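PDB 4YXT: polyketide biosynthesis 3-hydroxy-3-methylglutaryl-ACP synthase PksG from Bacillus subtilis, which catalyses the aldol condensation of acetyl-AcpK with a beta-ketothioester polyketide intermediate held on PksL during biosynthesis of the antibiotic bacillaene. Local coordinates for residues 46-51 / 392-397; 386-391 / 415-420. The protein carries 1 engineered substitution. All coordinates share one frame; numbering follows the deposited sequence.

Contact 1 (46-51 / 392-397)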
loop_
_atom_site.group_PDB
_atom_site.type_symbol
_atom_site.label_atom_id
_atom_site.label_comp_id
_atom_site.label_asym_id
_atom_site.label_seq_id
_atom_site.Cartn_x
_atom_site.Cartn_y
_atom_site.Cartn_z
ATOM N N LEU A 46 14.457 19.795 2.941
ATOM C CA LEU A 46 14.651 20.644 4.097
ATOM C C LEU A 46 13.705 20.254 5.239
ATOM O O LEU A 46 12.681 19.573 5.022
ATOM C CB LEU A 46 14.403 22.087 3.692
ATOM C CG LEU A 46 15.240 22.526 2.489
ATOM C CD1 LEU A 46 14.503 23.462 1.530
ATOM C CD2 LEU A 46 16.491 23.168 3.026
ATOM N N PRO A 47 14.036 20.692 6.466
ATOM C CA PRO A 47 13.259 20.386 7.659
ATOM C C PRO A 47 11.768 20.687 7.547
ATOM O O PRO A 47 10.959 20.040 8.218
ATOM C CB PRO A 47 13.907 21.300 8.708
ATOM C CG PRO A 47 15.335 21.297 8.310
ATOM C CD PRO A 47 15.296 21.375 6.817
ATOM N N TYR A 48 11.393 21.658 6.721
ATOM C CA TYR A 48 9.991 22.003 6.577
ATOM C C TYR A 48 9.398 21.412 5.286
ATOM O O TYR A 48 8.430 21.907 4.742
ATOM C CB TYR A 48 9.787 23.520 6.666
ATOM C CG TYR A 48 10.810 24.327 5.948
ATOM C CD1 TYR A 48 11.872 24.941 6.630
ATOM C CD2 TYR A 48 10.749 24.464 4.570
ATOM C CE1 TYR A 48 12.816 25.694 5.932
ATOM C CE2 TYR A 48 11.675 25.201 3.879
ATOM C CZ TYR A 48 12.698 25.815 4.552
ATOM O OH TYR A 48 13.586 26.543 3.798
ATOM N N GLU A 49 10.028 20.370 4.772
ATOM C CA GLU A 49 9.429 19.604 3.704
ATOM C C GLU A 49 9.279 18.221 4.273
ATOM O O GLU A 49 9.972 17.850 5.224
ATOM C CB GLU A 49 10.296 19.604 2.498
ATOM C CG GLU A 49 10.486 20.977 1.904
ATOM C CD GLU A 49 11.466 20.925 0.778
ATOM O OE1 GLU A 49 12.672 20.677 1.036
ATOM O OE2 GLU A 49 11.003 21.063 -0.363
ATOM N N ASP A 50 8.314 17.509 3.722
ATOM C CA ASP A 50 8.094 16.130 4.046
ATOM C C ASP A 50 7.498 15.463 2.807
ATOM O O ASP A 50 7.400 16.084 1.767
ATOM C CB ASP A 50 7.240 16.015 5.302
ATOM C CG ASP A 50 5.793 16.311 5.070
ATOM O OD1 ASP A 50 5.377 16.586 3.925
ATOM O OD2 ASP A 50 5.065 16.176 6.067
ATOM N N PRO A 51 7.174 14.172 2.885
ATOM C CA PRO A 51 6.541 13.593 1.664
ATOM C C PRO A 51 5.199 14.143 1.223
ATOM O O PRO A 51 4.813 13.950 0.055
ATOM C CB PRO A 51 6.398 12.125 2.029
ATOM C CG PRO A 51 7.503 11.912 3.022
ATOM C CD PRO A 51 7.603 13.145 3.837
ATOM N N PRO A 392 18.011 31.481 5.807
ATOM C CA PRO A 392 17.175 32.624 5.363
ATOM C C PRO A 392 17.124 32.853 3.845
ATOM O O PRO A 392 16.119 33.348 3.319
ATOM C CB PRO A 392 17.793 33.837 6.077
ATOM C CG PRO A 392 18.767 33.293 7.084
ATOM C CD PRO A 392 19.144 31.903 6.659
ATOM N N GLY A 393 18.193 32.508 3.145
ATOM C CA GLY A 393 18.205 32.675 1.701
ATOM C C GLY A 393 16.955 32.112 1.065
ATOM O O GLY A 393 16.128 32.867 0.557
ATOM N N ILE A 394 16.785 30.793 1.229
ATOM C CA ILE A 394 15.990 29.909 0.329
ATOM C C ILE A 394 14.581 30.383 0.013
ATOM O O ILE A 394 14.157 30.388 -1.146
ATOM C CB ILE A 394 15.855 28.465 0.893
ATOM C CG1 ILE A 394 17.216 27.918 1.347
ATOM C CG2 ILE A 394 15.280 27.540 -0.170
ATOM C CD1 ILE A 394 17.168 26.589 2.060
ATOM N N MET A 395 13.848 30.742 1.055
ATOM C CA MET A 395 12.477 31.177 0.897
ATOM C C MET A 395 12.419 32.437 0.054
ATOM O O MET A 395 11.713 32.472 -0.953
ATOM C CB MET A 395 11.848 31.444 2.264
ATOM C CG MET A 395 11.801 30.223 3.170
ATOM S SD MET A 395 10.247 29.315 3.096
ATOM C CE MET A 395 10.033 29.088 1.326
ATOM N N GLN A 396 13.168 33.457 0.474
ATOM C CA GLN A 396 13.300 34.706 -0.276
ATOM C C GLN A 396 13.896 34.462 -1.661
ATOM O O GLN A 396 13.539 35.156 -2.611
ATOM C CB GLN A 396 14.175 35.710 0.484
ATOM N N SER A 397 14.798 33.482 -1.771
ATOM C CA SER A 397 15.477 33.170 -3.044
ATOM C C SER A 397 14.536 32.994 -4.252
ATOM O O SER A 397 14.538 33.829 -5.152
ATOM C CB SER A 397 16.361 31.932 -2.899
ATOM O OG SER A 397 16.120 31.013 -3.958
#
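The methyl ends of Leu46 and Ile394 meet, Leu46 CD2 lying 3.6 Å from Ile394 CD1, while the hydroxyl end of Tyr48 comes in beside them. Leu46 and Tyr48 belong to a type I turn, 46-49, in the loop between strand 41-43 and helix 51-64; Ile394 and Met395 belong to the short helix 392-397. The contact thus joins the N-terminal and C-terminal HMG-CoA synthase family regions, away from the presumed catalytic residues Cys114 and His250. Tyr48 OH is 4.0 Å from Ile394 CD1. Met395, on the same helix and approaching the tyrosine from the opposite direction, brings CG to 4.1 Å from Tyr48 OH. Its chain then bends at chi2 and chi3, leaving SD 5.0 Å from the centroid of the Tyr48 ring and 35° off the ring normal, an oblique Met-aromatic contact, although this methionine is poorly ordered. With Tyr48 CG between its backbone N and carbonyl carbon (chi1 41°), the ring turns back over its own turn, and Leu46 CB lies 4.1 Å above one face, displaced toward the rim. Within the turn, Glu49 OE1 accepts the Leu46 N-H through its anti lone pair in a nearly straight 2.8 Å bond. Phe388 meets the Tyr48 ring edge-to-face. The join rests on van der Waals contacts and one oblique Met-aromatic contact, and it encloses Tyr48 OH with no hydrogen-bonding partner in the model.

Contact 2 (386-391 / 415-420); sequences LDFEMI and KYRWIS
Strand 413-419, an outer strand of the three-stranded antiparallel sheet near the C terminus, directs Ile419 and Arg417 toward the ring of Phe388. Phe388 stands in the type I turn 387-390, which is closed by a backbone bond from Met390 N to Asp387 O. Phe388 CG lies beside the backbone N and anti to the carbonyl carbon (chi1 -62°), an orientation that sends the ring across to the strand. The terminal methyl of Ile419 does most of the touching: Ile419 CD1 is modelled 3.2 Å from Phe388 CE2 and 3.4 Å from Phe388 CD2, closer than ordinary van der Waals contact, so the exact spacing is doubtful. The direction is oblique, and the aromatic and aliphatic side chains cross rather than run alongside one another.

Arg417 and Ile419, two residues apart on the strand, present their side chains to the same side of the sheet, as the pleat of a beta strand requires, whereas Tyr416 and Trp418 turn to the other side and pack on helix 51-64. The central strand 403-410 supplies Phe405, which also touches Phe388, and pairs through its backbone with Arg417 and Ile419.

Arg417 contributes its aliphatic part. With CG anti to the backbone N (chi1 -176°) and the chain extended as far as NE, it brings CD to the ring edge, 4.2 Å from Phe388 CE2. The guanidinium is tilted 56° from the ring plane, so the two flat groups do not lie parallel. Arg417 is exposed to solvent at the margin of this surface contact.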
loop_
_atom_site.group_PDB
_atom_site.type_symbol
_atom_site.label_atom_id
_atom_site.label_comp_id
_atom_site.label_asym_id
_atom_site.label_seq_id
_atom_site.Cartn_x
_atom_site.Cartn_y
_atom_site.Cartn_z
ATOM N N LEU A 386 8.191 24.766 13.201
ATOM C CA LEU A 386 9.292 24.968 12.257
ATOM C C LEU A 386 9.548 26.441 11.904
ATOM O O LEU A 386 8.646 27.276 12.006
ATOM C CB LEU A 386 9.026 24.152 10.980
ATOM C CG LEU A 386 9.330 22.673 11.244
ATOM C CD1 LEU A 386 8.124 21.816 10.946
ATOM C CD2 LEU A 386 10.564 22.202 10.496
ATOM N N ASP A 387 10.783 26.727 11.486
ATOM C CA ASP A 387 11.200 28.080 11.088
ATOM C C ASP A 387 11.691 28.128 9.661
ATOM O O ASP A 387 12.736 27.592 9.305
ATOM C CB ASP A 387 12.292 28.639 12.001
ATOM C CG ASP A 387 12.928 29.902 11.424
ATOM O OD1 ASP A 387 12.251 30.962 11.292
ATOM O OD2 ASP A 387 14.108 29.801 11.035
ATOM N N PHE A 388 10.921 28.827 8.846
ATOM C CA PHE A 388 11.213 28.959 7.458
ATOM C C PHE A 388 12.415 29.857 7.212
ATOM O O PHE A 388 12.677 30.212 6.084
ATOM C CB PHE A 388 9.976 29.505 6.746
ATOM C CG PHE A 388 8.767 28.604 6.838
ATOM C CD1 PHE A 388 8.902 27.218 6.855
ATOM C CD2 PHE A 388 7.492 29.148 6.881
ATOM C CE1 PHE A 388 7.795 26.405 6.928
ATOM C CE2 PHE A 388 6.377 28.334 6.953
ATOM C CZ PHE A 388 6.530 26.960 6.970
ATOM N N GLU A 389 13.146 30.220 8.264
ATOM C CA GLU A 389 14.351 31.062 8.158
ATOM C C GLU A 389 15.624 30.305 8.582
ATOM O O GLU A 389 16.704 30.882 8.605
ATOM C CB GLU A 389 14.194 32.339 9.014
ATOM C CG GLU A 389 12.926 33.157 8.761
ATOM C CD GLU A 389 12.975 34.001 7.498
ATOM O OE1 GLU A 389 12.072 34.846 7.322
ATOM O OE2 GLU A 389 13.905 33.841 6.678
ATOM N N MET A 390 15.492 29.017 8.910
ATOM C CA MET A 390 16.629 28.180 9.311
ATOM C C MET A 390 17.748 28.185 8.264
ATOM O O MET A 390 18.855 27.761 8.559
ATOM C CB MET A 390 16.171 26.738 9.567
ATOM N N ILE A 391 17.420 28.595 7.039
ATOM C CA ILE A 391 18.389 29.057 6.037
ATOM C C ILE A 391 17.772 30.254 5.312
ATOM O O ILE A 391 17.111 30.080 4.292
ATOM C CB ILE A 391 18.732 27.981 4.980
ATOM C CG1 ILE A 391 19.301 26.715 5.641
ATOM C CG2 ILE A 391 19.728 28.543 3.964
ATOM C CD1 ILE A 391 19.583 25.580 4.671
ATOM N N LYS A 415 0.482 20.284 10.268
ATOM C CA LYS A 415 -0.204 21.390 9.638
ATOM C C LYS A 415 0.685 22.083 8.645
ATOM O O LYS A 415 1.831 22.368 8.934
ATOM C CB LYS A 415 -0.750 22.313 10.712
ATOM C CG LYS A 415 -1.736 21.566 11.637
ATOM C CD LYS A 415 -1.971 22.304 12.935
ATOM C CE LYS A 415 -2.460 23.731 12.673
ATOM N NZ LYS A 415 -1.814 24.623 13.668
ATOM N N TYR A 416 0.146 22.290 7.441
ATOM C CA TYR A 416 0.893 22.820 6.335
ATOM C C TYR A 416 0.399 24.220 5.983
ATOM O O TYR A 416 -0.616 24.649 6.435
ATOM C CB TYR A 416 0.844 21.871 5.122
ATOM C CG TYR A 416 1.336 20.475 5.462
ATOM C CD1 TYR A 416 2.616 20.087 5.178
ATOM C CD2 TYR A 416 0.485 19.546 6.091
ATOM C CE1 TYR A 416 3.068 18.807 5.516
ATOM C CE2 TYR A 416 0.917 18.273 6.420
ATOM C CZ TYR A 416 2.202 17.904 6.130
ATOM O OH TYR A 416 2.622 16.660 6.465
ATOM N N ARG A 417 1.170 24.921 5.180
ATOM C CA ARG A 417 0.872 26.303 4.819
ATOM C C ARG A 417 1.374 26.569 3.407
ATOM O O ARG A 417 2.431 26.051 3.004
ATOM C CB ARG A 417 1.599 27.218 5.796
ATOM C CG ARG A 417 1.337 28.704 5.633
ATOM C CD ARG A 417 2.376 29.478 6.435
ATOM N NE ARG A 417 2.147 30.922 6.376
ATOM C CZ ARG A 417 2.675 31.806 7.220
ATOM N NH1 ARG A 417 3.465 31.400 8.205
ATOM N NH2 ARG A 417 2.404 33.101 7.089
ATOM N N TRP A 418 0.629 27.391 2.685
ATOM C CA TRP A 418 1.003 27.852 1.368
ATOM C C TRP A 418 1.955 29.049 1.467
ATOM O O TRP A 418 1.775 29.916 2.287
ATOM C CB TRP A 418 -0.236 28.256 0.601
ATOM C CG TRP A 418 -1.105 27.125 0.354
ATOM C CD1 TRP A 418 -2.289 26.855 0.966
ATOM C CD2 TRP A 418 -0.865 26.045 -0.561
ATOM N NE1 TRP A 418 -2.823 25.684 0.458
ATOM C CE2 TRP A 418 -1.960 25.170 -0.472
ATOM C CE3 TRP A 418 0.166 25.746 -1.460
ATOM C CZ2 TRP A 418 -2.055 24.008 -1.255
ATOM C CZ3 TRP A 418 0.088 24.598 -2.201
ATOM C CH2 TRP A 418 -1.022 23.737 -2.108
ATOM N N ILE A 419 2.989 29.076 0.642
ATOM C CA ILE A 419 3.941 30.178 0.645
ATOM C C ILE A 419 4.337 30.503 -0.783
ATOM O O ILE A 419 4.380 29.599 -1.642
ATOM C CB ILE A 419 5.175 29.835 1.495
ATOM C CG1 ILE A 419 4.744 29.713 2.958
ATOM C CG2 ILE A 419 6.275 30.888 1.315
ATOM C CD1 ILE A 419 5.829 29.365 3.942
ATOM N N SER A 420 4.551 31.799 -1.040
ATOM C CA SER A 420 5.236 32.298 -2.236
ATOM C C SER A 420 5.428 33.803 -2.130
ATOM O O SER A 420 4.450 34.559 -2.124
ATOM C CB SER A 420 4.462 32.003 -3.509
ATOM O OG SER A 420 5.273 32.298 -4.635
#

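How the contacts relate
From the N terminus, the chain first passes through 46-51, between strand 41-43 and helix 51-64. After more than three hundred residues it reaches 386-391, which runs directly into helix 392-397; that helix closes the long loop of contact 1. Strand 403-410 follows, and 415-420 then closes the much shorter loop of contact 2, at the very C terminus. Because the segments alternate, the two loops cross, and the centres of the contacts lie only about 7 Å apart. They meet directly where Tyr48 CB packs 3.5 Å from Phe388 CE1, while Asp50 and Tyr416 are probably hydrogen-bonded. Together they tie the loop before helix 51-64 to helix 392-397, the turn 387-390 and the small C-terminal sheet.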